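Local coordinates for annexin A8 (Homo sapiens, PDB 1W3W), which binds phospholipid membranes in a calcium-dependent manner and acts as an anticoagulant that indirectly inhibits the thromboplastin-specific complex of the coagulation cascade, at residues E101-D104 with A105-L109; G81-E84 with R85-A89; I131-A134 with Y135-Y139; S239-E242 with A243-V247; Y154-R157 with I158-L162. All blocks are in the same frame, centred on the assembly; numbering follows the deposited sequence.

Interaction 1 (E101-D104 with A105-L109)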
loop_
_atom_site.group_PDB
_atom_site.type_symbol
_atom_site.label_atom_id
_atom_site.label_comp_id
_atom_site.label_asym_id
_atom_site.label_seq_id
_atom_site.Cartn_x
_atom_site.Cartn_y
_atom_site.Cartn_z
ATOM N N GLU A 101 6.828 -5.763 -4.114
ATOM C CA GLU A 101 7.113 -4.356 -3.869
ATOM C C GLU A 101 8.139 -4.159 -2.744
ATOM O O GLU A 101 9.022 -3.313 -2.852
ATOM C CB GLU A 101 5.823 -3.594 -3.555
ATOM C CG GLU A 101 4.912 -3.448 -4.757
ATOM C CD GLU A 101 5.476 -2.515 -5.809
ATOM O OE1 GLU A 101 5.601 -2.943 -6.966
ATOM O OE2 GLU A 101 5.789 -1.354 -5.486
ATOM N N LEU A 102 8.015 -4.929 -1.671
ATOM C CA LEU A 102 8.938 -4.815 -0.541
ATOM C C LEU A 102 10.358 -5.267 -0.944
ATOM O O LEU A 102 11.352 -4.627 -0.593
ATOM C CB LEU A 102 8.440 -5.643 0.649
ATOM C CG LEU A 102 7.197 -5.109 1.369
ATOM C CD1 LEU A 102 6.585 -6.175 2.267
ATOM C CD2 LEU A 102 7.517 -3.856 2.177
ATOM N N HIS A 103 10.432 -6.363 -1.691
ATOM C CA HIS A 103 11.713 -6.866 -2.218
ATOM C C HIS A 103 12.374 -5.826 -3.107
ATOM O O HIS A 103 13.560 -5.540 -2.941
ATOM C CB HIS A 103 11.494 -8.149 -3.014
ATOM C CG HIS A 103 12.760 -8.819 -3.472
ATOM N ND1 HIS A 103 13.497 -9.659 -2.662
ATOM C CD2 HIS A 103 13.394 -8.803 -4.669
ATOM C CE1 HIS A 103 14.530 -10.131 -3.341
ATOM N NE2 HIS A 103 14.492 -9.624 -4.561
ATOM N N ASP A 104 11.604 -5.265 -4.043
ATOM C CA ASP A 104 12.102 -4.230 -4.931
ATOM C C ASP A 104 12.588 -3.011 -4.155
ATOM O O ASP A 104 13.547 -2.366 -4.564
ATOM C CB ASP A 104 11.037 -3.765 -5.924
ATOM C CG ASP A 104 10.743 -4.775 -7.007
ATOM O OD1 ASP A 104 11.419 -5.831 -7.090
ATOM O OD2 ASP A 104 9.801 -4.597 -7.804
ATOM N N ALA A 105 11.928 -2.689 -3.045
ATOM C CA ALA A 105 12.311 -1.533 -2.243
ATOM C C ALA A 105 13.699 -1.685 -1.631
ATOM O O ALA A 105 14.351 -0.684 -1.354
ATOM C CB ALA A 105 11.297 -1.270 -1.144
ATOM N N MET A 106 14.126 -2.929 -1.394
ATOM C CA MET A 106 15.400 -3.216 -0.745
ATOM C C MET A 106 16.510 -3.770 -1.661
ATOM O O MET A 106 17.668 -3.660 -1.304
ATOM C CB MET A 106 15.188 -4.193 0.406
ATOM C CG MET A 106 14.503 -3.575 1.604
ATOM S SD MET A 106 14.262 -4.739 2.912
ATOM C CE MET A 106 12.857 -5.625 2.292
ATOM N N LYS A 107 16.180 -4.312 -2.831
ATOM C CA LYS A 107 17.173 -5.028 -3.660
ATOM C C LYS A 107 18.049 -4.122 -4.533
ATOM O O LYS A 107 19.046 -4.568 -5.107
ATOM C CB LYS A 107 16.475 -6.030 -4.579
ATOM C CG LYS A 107 15.928 -5.413 -5.883
ATOM C CD LYS A 107 15.163 -6.457 -6.702
ATOM C CE LYS A 107 15.217 -6.180 -8.209
ATOM N NZ LYS A 107 14.116 -5.278 -8.668
ATOM N N GLY A 108 17.640 -2.869 -4.676
ATOM C CA GLY A 108 18.309 -1.955 -5.569
ATOM C C GLY A 108 19.344 -1.115 -4.861
ATOM O O GLY A 108 19.834 -1.450 -3.789
ATOM N N LEU A 109 19.646 0.006 -5.488
ATOM C CA LEU A 109 20.561 0.987 -4.977
ATOM C C LEU A 109 19.743 1.961 -4.129
ATOM O O LEU A 109 18.860 2.651 -4.642
ATOM C CB LEU A 109 21.221 1.695 -6.169
ATOM C CG LEU A 109 22.547 2.412 -5.962
ATOM C CD1 LEU A 109 23.630 1.456 -5.504
ATOM C CD2 LEU A 109 22.951 3.084 -7.260
#
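The imidazole of His103 and the carboxylate of Asp104 both meet the side chain of Lys107. Lys107 CD comes at the His103 ring obliquely, 3.6 Å from CD2, with the two side chains crossing at about a right angle, while Tyr139 of helix 125-139 stacks on the same ring. The carboxylate is met from above its plane: Lys107 NZ lies 3.2 Å from Asp104 OD1 in a salt bridge, and OD2 goes to Lys100 NZ, so one acid serves lysines on both sides of it in the sequence. The lysine reaches it by a bend at its last torsion (chi4 -88°), which turns NZ back alongside the aspartate. A leucine in place of Asp104 would probably leave both ammonium groups without their mate and set the end of Lys107 free to swing. In the backbone, His103 O accepts two amides, Lys107 N at 2.9 Å and Met106 N at 3.1 Å, the latter from above the carbonyl plane. This acceptor lies where helix 96-107 becomes weakly bonded, ahead of a loop with Gly108; its probable counterpart in the predicted fourth annexin repeat binds calcium through Met266, Gly268 and Gly270 together with Asp310.

Interaction 2 (G81-E84 with R85-A89)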
loop_
_atom_site.group_PDB
_atom_site.type_symbol
_atom_site.label_atom_id
_atom_site.label_comp_id
_atom_site.label_asym_id
_atom_site.label_seq_id
_atom_site.Cartn_x
_atom_site.Cartn_y
_atom_site.Cartn_z
ATOM N N GLY A 81 7.763 0.484 -20.414
ATOM C CA GLY A 81 7.521 1.706 -19.677
ATOM C C GLY A 81 6.518 1.560 -18.552
ATOM O O GLY A 81 6.344 0.473 -17.995
ATOM N N LYS A 82 5.845 2.669 -18.254
ATOM C CA LYS A 82 4.892 2.734 -17.158
ATOM C C LYS A 82 3.716 1.804 -17.420
ATOM O O LYS A 82 3.231 1.168 -16.511
ATOM C CB LYS A 82 4.424 4.175 -16.938
ATOM C CG LYS A 82 5.542 5.092 -16.420
ATOM C CD LYS A 82 5.097 6.557 -16.399
ATOM C CE LYS A 82 6.186 7.528 -16.857
ATOM N NZ LYS A 82 6.504 8.512 -15.780
ATOM N N PHE A 83 3.300 1.701 -18.677
ATOM C CA PHE A 83 2.220 0.823 -19.074
ATOM C C PHE A 83 2.544 -0.614 -18.704
ATOM O O PHE A 83 1.716 -1.307 -18.162
ATOM C CB PHE A 83 1.954 0.941 -20.570
ATOM C CG PHE A 83 0.797 0.112 -21.056
ATOM C CD1 PHE A 83 -0.473 0.293 -20.533
ATOM C CD2 PHE A 83 0.975 -0.832 -22.054
ATOM C CE1 PHE A 83 -1.527 -0.457 -20.989
ATOM C CE2 PHE A 83 -0.095 -1.586 -22.513
ATOM C CZ PHE A 83 -1.341 -1.400 -21.978
ATOM N N GLU A 84 3.755 -1.058 -18.993
ATOM C CA GLU A 84 4.204 -2.385 -18.576
ATOM C C GLU A 84 4.195 -2.571 -17.054
ATOM O O GLU A 84 3.788 -3.623 -16.559
ATOM C CB GLU A 84 5.612 -2.669 -19.107
ATOM C CG GLU A 84 6.103 -4.077 -18.805
ATOM C CD GLU A 84 7.047 -4.173 -17.621
ATOM O OE1 GLU A 84 7.454 -5.305 -17.312
ATOM O OE2 GLU A 84 7.387 -3.147 -16.993
ATOM N N ARG A 85 4.645 -1.577 -16.308
ATOM C CA ARG A 85 4.715 -1.723 -14.857
ATOM C C ARG A 85 3.320 -1.924 -14.273
ATOM O O ARG A 85 3.135 -2.725 -13.374
ATOM C CB ARG A 85 5.353 -0.508 -14.201
ATOM C CG ARG A 85 6.879 -0.527 -14.171
ATOM C CD ARG A 85 7.467 0.260 -12.981
ATOM N NE ARG A 85 7.549 1.688 -13.255
ATOM C CZ ARG A 85 7.687 2.649 -12.333
ATOM N NH1 ARG A 85 7.750 2.367 -11.031
ATOM N NH2 ARG A 85 7.752 3.909 -12.727
ATOM N N LEU A 86 2.353 -1.168 -14.784
ATOM C CA LEU A 86 0.973 -1.250 -14.315
ATOM C C LEU A 86 0.323 -2.576 -14.663
ATOM O O LEU A 86 -0.322 -3.196 -13.816
ATOM C CB LEU A 86 0.144 -0.104 -14.892
ATOM C CG LEU A 86 -1.353 -0.144 -14.586
ATOM C CD1 LEU A 86 -1.644 -0.018 -13.075
ATOM C CD2 LEU A 86 -2.024 0.949 -15.347
ATOM N N ILE A 87 0.467 -2.998 -15.914
ATOM C CA ILE A 87 -0.168 -4.224 -16.379
ATOM C C ILE A 87 0.413 -5.416 -15.634
ATOM O O ILE A 87 -0.321 -6.311 -15.239
ATOM C CB ILE A 87 -0.014 -4.383 -17.920
ATOM C CG1 ILE A 87 -0.796 -3.291 -18.663
ATOM C CG2 ILE A 87 -0.478 -5.732 -18.386
ATOM C CD1 ILE A 87 -2.304 -3.368 -18.518
ATOM N N VAL A 88 1.726 -5.419 -15.411
ATOM C CA VAL A 88 2.363 -6.549 -14.733
ATOM C C VAL A 88 1.937 -6.577 -13.272
ATOM O O VAL A 88 1.715 -7.645 -12.710
ATOM C CB VAL A 88 3.914 -6.486 -14.847
ATOM C CG1 VAL A 88 4.572 -7.412 -13.854
ATOM C CG2 VAL A 88 4.340 -6.856 -16.259
ATOM N N ALA A 89 1.813 -5.395 -12.661
ATOM C CA ALA A 89 1.320 -5.273 -11.293
ATOM C C ALA A 89 -0.066 -5.917 -11.131
ATOM O O ALA A 89 -0.316 -6.603 -10.153
ATOM C CB ALA A 89 1.274 -3.812 -10.858
#
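Val88 N donates to Glu84 O at 3.0 Å, and the two side chains follow this link, lying side by side and pointing the same way. Glu84 sets CG opposite its own backbone N (chi1 -175°), then bends at chi2 (-100°), which folds the carboxylate back over the helix and puts OE1 3.6 Å from Val88 CG2. The acid oxygen thus rests against a methyl, and both side chains also touch Lys76 of helix 71-78. One residue earlier, on the neighbouring face of the helix, Ile87 lays CG1 over one face of the Phe83 ring in a CH-pi contact, 3.9 Å from the ring centroid and displaced toward the rim near CE1. The same CG1 sits close to Phe83 O, 3.2 Å away, a tight fit between the isoleucine and the backbone below it. These are i to i+4 pairs of helix 81-91, in the predicted first annexin repeat, and this helix packs against helices 273-283 and 313-323 of the fourth, consistent with the pairing of first and fourth repeats in the annexin core. Leu86 enters that interface by way of Val281, Ala318 and Leu319, whereas Phe83 and Ile87 meet helix 41-48. On the exposed flank Lys82 NZ is held by a salt bridge to Asp273, with Arg85 NH2 5.7 Å from it; Asp273, which the Arg85 side chain also touches, would probably ease the like charges.

Interaction 3 (I131-A134 with Y135-Y139)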
loop_
_atom_site.group_PDB
_atom_site.type_symbol
_atom_site.label_atom_id
_atom_site.label_comp_id
_atom_site.label_asym_id
_atom_site.label_seq_id
_atom_site.Cartn_x
_atom_site.Cartn_y
_atom_site.Cartn_z
ATOM N N ILE A 131 1.699 -11.746 3.563
ATOM C CA ILE A 131 2.779 -11.098 2.826
ATOM C C ILE A 131 4.139 -11.701 3.233
ATOM O O ILE A 131 4.987 -11.962 2.388
ATOM C CB ILE A 131 2.727 -9.572 3.048
ATOM C CG1 ILE A 131 1.528 -8.989 2.292
ATOM C CG2 ILE A 131 4.014 -8.924 2.582
ATOM C CD1 ILE A 131 1.112 -7.600 2.724
ATOM N N MET A 132 4.319 -11.938 4.527
ATOM C CA MET A 132 5.546 -12.553 5.039
ATOM C C MET A 132 5.786 -13.945 4.479
ATOM O O MET A 132 6.909 -14.297 4.142
ATOM C CB MET A 132 5.493 -12.626 6.561
ATOM C CG MET A 132 5.858 -11.319 7.205
ATOM S SD MET A 132 5.726 -11.399 8.990
ATOM C CE MET A 132 7.255 -10.970 9.460
ATOM N N LYS A 133 4.723 -14.731 4.374
ATOM C CA LYS A 133 4.814 -16.074 3.817
ATOM C C LYS A 133 5.165 -16.017 2.342
ATOM O O LYS A 133 6.019 -16.767 1.872
ATOM C CB LYS A 133 3.492 -16.824 4.022
ATOM C CG LYS A 133 3.418 -18.167 3.296
ATOM C CD LYS A 133 2.568 -19.195 4.064
ATOM C CE LYS A 133 1.071 -18.894 3.975
ATOM N NZ LYS A 133 0.259 -20.155 3.854
ATOM N N ALA A 134 4.515 -15.117 1.606
ATOM C CA ALA A 134 4.775 -14.951 0.182
ATOM C C ALA A 134 6.216 -14.512 -0.068
ATOM O O ALA A 134 6.855 -14.997 -1.001
ATOM C CB ALA A 134 3.800 -13.931 -0.431
ATOM N N TYR A 135 6.713 -13.595 0.758
ATOM C CA TYR A 135 8.070 -13.066 0.621
ATOM C C TYR A 135 9.132 -14.166 0.794
ATOM O O TYR A 135 10.103 -14.208 0.046
ATOM C CB TYR A 135 8.301 -11.949 1.632
ATOM C CG TYR A 135 9.606 -11.202 1.485
ATOM C CD1 TYR A 135 10.793 -11.719 2.012
ATOM C CD2 TYR A 135 9.655 -9.965 0.853
ATOM C CE1 TYR A 135 11.996 -11.035 1.885
ATOM C CE2 TYR A 135 10.840 -9.268 0.731
ATOM C CZ TYR A 135 12.012 -9.811 1.250
ATOM O OH TYR A 135 13.181 -9.119 1.134
ATOM N N GLU A 136 8.946 -15.041 1.774
ATOM C CA GLU A 136 9.890 -16.135 1.990
ATOM C C GLU A 136 9.824 -17.177 0.876
ATOM O O GLU A 136 10.862 -17.688 0.451
ATOM C CB GLU A 136 9.688 -16.792 3.356
ATOM C CG GLU A 136 11.004 -17.229 3.986
ATOM C CD GLU A 136 10.816 -18.262 5.071
ATOM O OE1 GLU A 136 9.995 -18.013 5.985
ATOM O OE2 GLU A 136 11.487 -19.323 5.003
ATOM N N GLU A 137 8.614 -17.459 0.389
ATOM C CA GLU A 137 8.399 -18.413 -0.702
ATOM C C GLU A 137 9.044 -17.962 -2.011
ATOM O O GLU A 137 9.621 -18.770 -2.731
ATOM C CB GLU A 137 6.897 -18.664 -0.932
ATOM C CG GLU A 137 6.266 -19.667 0.026
ATOM C CD GLU A 137 4.737 -19.698 -0.043
ATOM O OE1 GLU A 137 4.162 -19.130 -1.004
ATOM O OE2 GLU A 137 4.102 -20.297 0.873
ATOM N N ASP A 138 8.967 -16.667 -2.308
ATOM C CA ASP A 138 9.407 -16.156 -3.597
ATOM C C ASP A 138 10.870 -15.743 -3.591
ATOM O O ASP A 138 11.516 -15.800 -4.629
ATOM C CB ASP A 138 8.553 -14.960 -4.028
ATOM C CG ASP A 138 7.162 -15.367 -4.464
ATOM O OD1 ASP A 138 6.290 -14.481 -4.531
ATOM O OD2 ASP A 138 6.848 -16.547 -4.742
ATOM N N TYR A 139 11.385 -15.314 -2.439
ATOM C CA TYR A 139 12.724 -14.706 -2.375
ATOM C C TYR A 139 13.705 -15.424 -1.447
ATOM O O TYR A 139 14.874 -15.041 -1.377
ATOM C CB TYR A 139 12.616 -13.214 -2.016
ATOM C CG TYR A 139 11.658 -12.515 -2.938
ATOM C CD1 TYR A 139 11.939 -12.406 -4.294
ATOM C CD2 TYR A 139 10.439 -12.030 -2.477
ATOM C CE1 TYR A 139 11.046 -11.814 -5.171
ATOM C CE2 TYR A 139 9.542 -11.428 -3.342
ATOM C CZ TYR A 139 9.851 -11.329 -4.687
ATOM O OH TYR A 139 8.973 -10.753 -5.550
#
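Lys133 and Glu137 make the side-chain contact here, and it is a carboxylate oxygen laid on the lysine's methylenes: Glu137 OE2 rests 3.3 Å from Lys133 CG as the two chains run side by side in the same direction. The glutamate is extended beyond CG, but the lysine bends at three successive torsions, and its NZ stays 4.9 Å from OE2. Opposite charges are therefore near each other without forming a salt bridge. The backbone part is regular, with each carbonyl from Ile131 to Ala134 accepting the amide four residues on; Tyr135 N to Ile131 O is 2.9 Å. Aromatic packing follows within 135-139. Tyr139 places CD2 4.0 Å above one face of the Tyr135 ring, toward its rim, and a face of the Tyr139 ring has Asp138 CB over its centre. Polar ends are taken up by neighbouring elements of the predicted second repeat: Tyr135 OH bonds Asp146, and Asp138 OD1 forms a salt bridge with Arg96. Ile131 packs on Leu102 of helix 96-107. The chemistry thus divides helix 125-139 lengthwise, its tyrosines and isoleucine tied into the repeat by packing and directed bonds, its exposed Lys133 and Glu137 sharing at most a loose electrostatic attraction that solvent would probably weaken.

Interaction 4 (S239-E242 with A243-V247)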
loop_
_atom_site.group_PDB
_atom_site.type_symbol
_atom_site.label_atom_id
_atom_site.label_comp_id
_atom_site.label_asym_id
_atom_site.label_seq_id
_atom_site.Cartn_x
_atom_site.Cartn_y
_atom_site.Cartn_z
ATOM N N SER A 239 12.443 9.720 8.342
ATOM C CA SER A 239 11.702 8.483 8.141
ATOM C C SER A 239 10.921 8.048 9.373
ATOM O O SER A 239 9.816 7.539 9.240
ATOM C CB SER A 239 12.648 7.368 7.703
ATOM O OG SER A 239 12.898 7.503 6.317
ATOM N N LEU A 240 11.497 8.234 10.560
ATOM C CA LEU A 240 10.801 7.886 11.797
ATOM C C LEU A 240 9.495 8.689 11.929
ATOM O O LEU A 240 8.461 8.131 12.264
ATOM C CB LEU A 240 11.696 8.092 13.033
ATOM C CG LEU A 240 11.057 7.669 14.370
ATOM C CD1 LEU A 240 10.793 6.166 14.387
ATOM C CD2 LEU A 240 11.919 8.071 15.565
ATOM N N GLU A 241 9.554 9.984 11.634
ATOM C CA GLU A 241 8.371 10.846 11.621
ATOM C C GLU A 241 7.302 10.338 10.646
ATOM O O GLU A 241 6.119 10.228 11.007
ATOM C CB GLU A 241 8.750 12.294 11.258
ATOM C CG GLU A 241 7.579 13.284 11.317
ATOM C CD GLU A 241 7.878 14.646 10.702
ATOM O OE1 GLU A 241 9.047 14.921 10.375
ATOM O OE2 GLU A 241 6.931 15.451 10.531
ATOM N N GLU A 242 7.726 10.032 9.420
ATOM C CA GLU A 242 6.836 9.503 8.381
ATOM C C GLU A 242 6.133 8.243 8.866
ATOM O O GLU A 242 4.918 8.106 8.709
ATOM C CB GLU A 242 7.619 9.205 7.088
ATOM C CG GLU A 242 6.758 8.909 5.856
ATOM C CD GLU A 242 7.590 8.675 4.587
ATOM O OE1 GLU A 242 7.093 8.036 3.626
ATOM O OE2 GLU A 242 8.756 9.121 4.551
ATOM N N ALA A 243 6.894 7.348 9.480
ATOM C CA ALA A 243 6.387 6.070 9.960
ATOM C C ALA A 243 5.356 6.251 11.068
ATOM O O ALA A 243 4.292 5.629 11.023
ATOM C CB ALA A 243 7.535 5.193 10.451
ATOM N N MET A 244 5.663 7.105 12.050
ATOM C CA MET A 244 4.726 7.400 13.145
ATOM C C MET A 244 3.438 8.052 12.673
ATOM O O MET A 244 2.354 7.610 13.044
ATOM C CB MET A 244 5.383 8.268 14.226
ATOM C CG MET A 244 6.307 7.470 15.103
ATOM S SD MET A 244 7.091 8.392 16.433
ATOM C CE MET A 244 7.984 7.078 17.088
ATOM N N LEU A 245 3.553 9.095 11.859
ATOM C CA LEU A 245 2.385 9.754 11.294
ATOM C C LEU A 245 1.532 8.795 10.451
ATOM O O LEU A 245 0.320 8.922 10.414
ATOM C CB LEU A 245 2.786 10.972 10.455
ATOM C CG LEU A 245 3.309 12.201 11.215
ATOM C CD1 LEU A 245 3.934 13.206 10.244
ATOM C CD2 LEU A 245 2.202 12.861 12.029
ATOM N N THR A 246 2.176 7.850 9.771
ATOM C CA THR A 246 1.467 6.880 8.939
ATOM C C THR A 246 0.640 5.960 9.824
ATOM O O THR A 246 -0.527 5.709 9.538
ATOM C CB THR A 246 2.446 6.065 8.094
ATOM O OG1 THR A 246 3.088 6.929 7.162
ATOM C CG2 THR A 246 1.717 5.086 7.233
ATOM N N VAL A 247 1.230 5.486 10.916
ATOM C CA VAL A 247 0.480 4.669 11.874
ATOM C C VAL A 247 -0.726 5.439 12.393
ATOM O O VAL A 247 -1.836 4.905 12.427
ATOM C CB VAL A 247 1.369 4.172 13.037
ATOM C CG1 VAL A 247 0.530 3.444 14.106
ATOM C CG2 VAL A 247 2.408 3.252 12.509
#
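Ser239, Leu240, Glu241 and Glu242 each hand their carbonyl to the amide four residues ahead, on Ala243, Met244, Leu245 and Thr246, making an unbroken alpha-helical run inside helix 238-252. The straightest of these bonds is Leu245 N to Glu241 O, 2.9 Å long with an angle of 173° at the hydrogen. Glu242 O is gripped twice. Besides Thr246 N at 3.0 Å it takes the hydroxyl of the same threonine, with OG1 at 2.7 Å, and the two donors come from opposite faces of the carbonyl plane. The threonine manages this by holding OG1 beside its own backbone N and opposite its carbonyl carbon (chi1 -66°), which swings the hydroxyl back along the helix. Among the apolar side chains, Met244 is stretched out straight and its end methyl CE touches Leu240 CD1 at 4.0 Å. Glu241 and Leu245 instead lie side by side, the leucine CD1 being 3.8 Å from OE2 and just as near the glutamate CG. Met244 goes on to Phe201, Ile202 and Leu205 in the interior of the predicted third annexin repeat, while Leu245 lies at its margin on Ile232 and Glu229. The other flank faces the second: Ala243 and Thr246 touch Ile117, and Ser239 OG is hydrogen-bonded to Glu113. The bond to Glu242 O satisfies the hydroxyl of buried Thr246 within its own helix, which probably suits its place against the apolar Ile117 and Ala121.

Interaction 5 (Y154-R157 with I158-L162)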
loop_
_atom_site.group_PDB
_atom_site.type_symbol
_atom_site.label_atom_id
_atom_site.label_comp_id
_atom_site.label_asym_id
_atom_site.label_seq_id
_atom_site.Cartn_x
_atom_site.Cartn_y
_atom_site.Cartn_z
ATOM N N TYR A 154 15.887 3.836 14.977
ATOM C CA TYR A 154 14.532 3.725 15.486
ATOM C C TYR A 154 13.560 3.318 14.372
ATOM O O TYR A 154 12.556 2.686 14.647
ATOM C CB TYR A 154 14.109 5.034 16.160
ATOM C CG TYR A 154 14.810 5.248 17.486
ATOM C CD1 TYR A 154 14.764 4.268 18.476
ATOM C CD2 TYR A 154 15.543 6.403 17.738
ATOM C CE1 TYR A 154 15.418 4.434 19.692
ATOM C CE2 TYR A 154 16.203 6.585 18.959
ATOM C CZ TYR A 154 16.134 5.591 19.931
ATOM O OH TYR A 154 16.768 5.737 21.148
ATOM N N LEU A 155 13.876 3.663 13.125
ATOM C CA LEU A 155 13.061 3.243 11.988
ATOM C C LEU A 155 13.009 1.726 11.950
ATOM O O LEU A 155 11.939 1.155 11.835
ATOM C CB LEU A 155 13.622 3.763 10.669
ATOM C CG LEU A 155 12.823 3.287 9.448
ATOM C CD1 LEU A 155 11.463 3.960 9.417
ATOM C CD2 LEU A 155 13.582 3.547 8.174
ATOM N N GLU A 156 14.178 1.094 12.062
ATOM C CA GLU A 156 14.289 -0.359 12.129
ATOM C C GLU A 156 13.436 -0.972 13.226
ATOM O O GLU A 156 12.792 -2.004 13.014
ATOM C CB GLU A 156 15.745 -0.767 12.356
ATOM C CG GLU A 156 16.013 -2.251 12.173
ATOM C CD GLU A 156 15.761 -3.082 13.414
ATOM O OE1 GLU A 156 15.816 -2.563 14.546
ATOM O OE2 GLU A 156 15.499 -4.283 13.262
ATOM N N ARG A 157 13.452 -0.343 14.398
ATOM C CA ARG A 157 12.693 -0.814 15.541
ATOM C C ARG A 157 11.182 -0.773 15.299
ATOM O O ARG A 157 10.495 -1.736 15.598
ATOM C CB ARG A 157 13.046 0.007 16.789
ATOM C CG ARG A 157 14.523 -0.140 17.227
ATOM C CD ARG A 157 14.805 -1.364 18.090
ATOM N NE ARG A 157 15.407 -0.986 19.375
ATOM C CZ ARG A 157 16.158 -1.779 20.144
ATOM N NH1 ARG A 157 16.429 -3.038 19.793
ATOM N NH2 ARG A 157 16.643 -1.302 21.288
ATOM N N ILE A 158 10.657 0.339 14.778
ATOM C CA ILE A 158 9.212 0.409 14.527
ATOM C C ILE A 158 8.765 -0.552 13.412
ATOM O O ILE A 158 7.711 -1.162 13.512
ATOM C CB ILE A 158 8.716 1.860 14.269
ATOM C CG1 ILE A 158 7.187 1.907 14.353
ATOM C CG2 ILE A 158 9.189 2.399 12.933
ATOM C CD1 ILE A 158 6.635 3.309 14.295
ATOM N N LEU A 159 9.567 -0.696 12.365
ATOM C CA LEU A 159 9.208 -1.569 11.253
ATOM C C LEU A 159 9.170 -3.025 11.697
ATOM O O LEU A 159 8.218 -3.749 11.402
ATOM C CB LEU A 159 10.169 -1.379 10.082
ATOM C CG LEU A 159 10.134 0.001 9.417
ATOM C CD1 LEU A 159 11.150 0.086 8.323
ATOM C CD2 LEU A 159 8.743 0.350 8.883
ATOM N N VAL A 160 10.199 -3.449 12.424
ATOM C CA VAL A 160 10.233 -4.791 12.983
ATOM C C VAL A 160 9.063 -5.044 13.946
ATOM O O VAL A 160 8.463 -6.120 13.942
ATOM C CB VAL A 160 11.609 -5.057 13.669
ATOM C CG1 VAL A 160 11.506 -6.123 14.746
ATOM C CG2 VAL A 160 12.618 -5.459 12.614
ATOM N N CYS A 161 8.730 -4.050 14.752
ATOM C CA CYS A 161 7.598 -4.156 15.668
ATOM C C CYS A 161 6.270 -4.326 14.929
ATOM O O CYS A 161 5.433 -5.110 15.354
ATOM C CB CYS A 161 7.538 -2.937 16.580
ATOM S SG CYS A 161 6.272 -3.072 17.866
ATOM N N LEU A 162 6.085 -3.620 13.816
ATOM C CA LEU A 162 4.845 -3.737 13.037
ATOM C C LEU A 162 4.644 -5.153 12.486
ATOM O O LEU A 162 3.508 -5.596 12.307
ATOM C CB LEU A 162 4.802 -2.699 11.908
ATOM C CG LEU A 162 4.599 -1.253 12.378
ATOM C CD1 LEU A 162 4.785 -0.271 11.237
ATOM C CD2 LEU A 162 3.250 -1.061 13.009
#
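Helix 153-163 is the last helix within the predicted second annexin repeat and borders the third, to which the disulfide from Cys161 to Cys206 ties it; across one turn of it Leu155 and Leu159 pack together. Leu159 CD1 lies 3.8 Å from Leu155 CG, with the leucine chains meeting at a slant. Leu159 CG also comes within 3.2 Å of Leu155 O, so the branch is pressed down on the backbone that accepts its own amide. Both leucines turn toward helix 113-122, Leu155 onto Ile117 and Leu159 onto Ile116 and Leu120. An alanine at Leu159 is likely to open a gap beneath those isoleucine and leucine side chains and take from Leu155 its neighbour of the next turn. Ile158 faces the predicted third repeat, on Ile202 and Ala243. Its CG1 stands opposite the backbone N (chi1 -166°), which tucks CG2 between N and the carbonyl carbon, 3.2 Å from Leu155 O. On another flank Glu156 bends at chi2 (-86°) and brings OE2 to 3.2 Å from Val160 CG2, a snug oxygen-to-methyl contact beside Gln148 of helix 143-150. The backbone beneath is plain alpha helix, with Val160 N giving to Glu156 O at 3.0 Å and Cys161 N to Arg157 O at the same length. No side-chain hydrogen bond or salt bridge links the two segments, then; the side chains meet by close packing, and the one covalent tie runs outward through the Cys161 sulfur, joining two repeats whose packing here is largely apolar.

In the fold
All five are local contacts along a helix, and each has a buried and a more open side; interaction 4 has no fully exposed residue among those touching, interactions 2 and 3 three each. Interactions 4 and 5 lie on neighbouring helices of the predicted third and second repeats and touch directly; their shared face is largely apolar, though interaction 4 adds a threonine hydroxyl bonded to its helix's backbone. Across the chain's centre, interaction 2 faces the predicted fourth repeat through Leu86 and a lysine-aspartate salt bridge, where interaction 5 has a disulfide. Interactions 1 and 3 touch within the second repeat through Leu102 with Ile131; toward solvent, interaction 1 has a salt bridge, interaction 3 merely charges nearby.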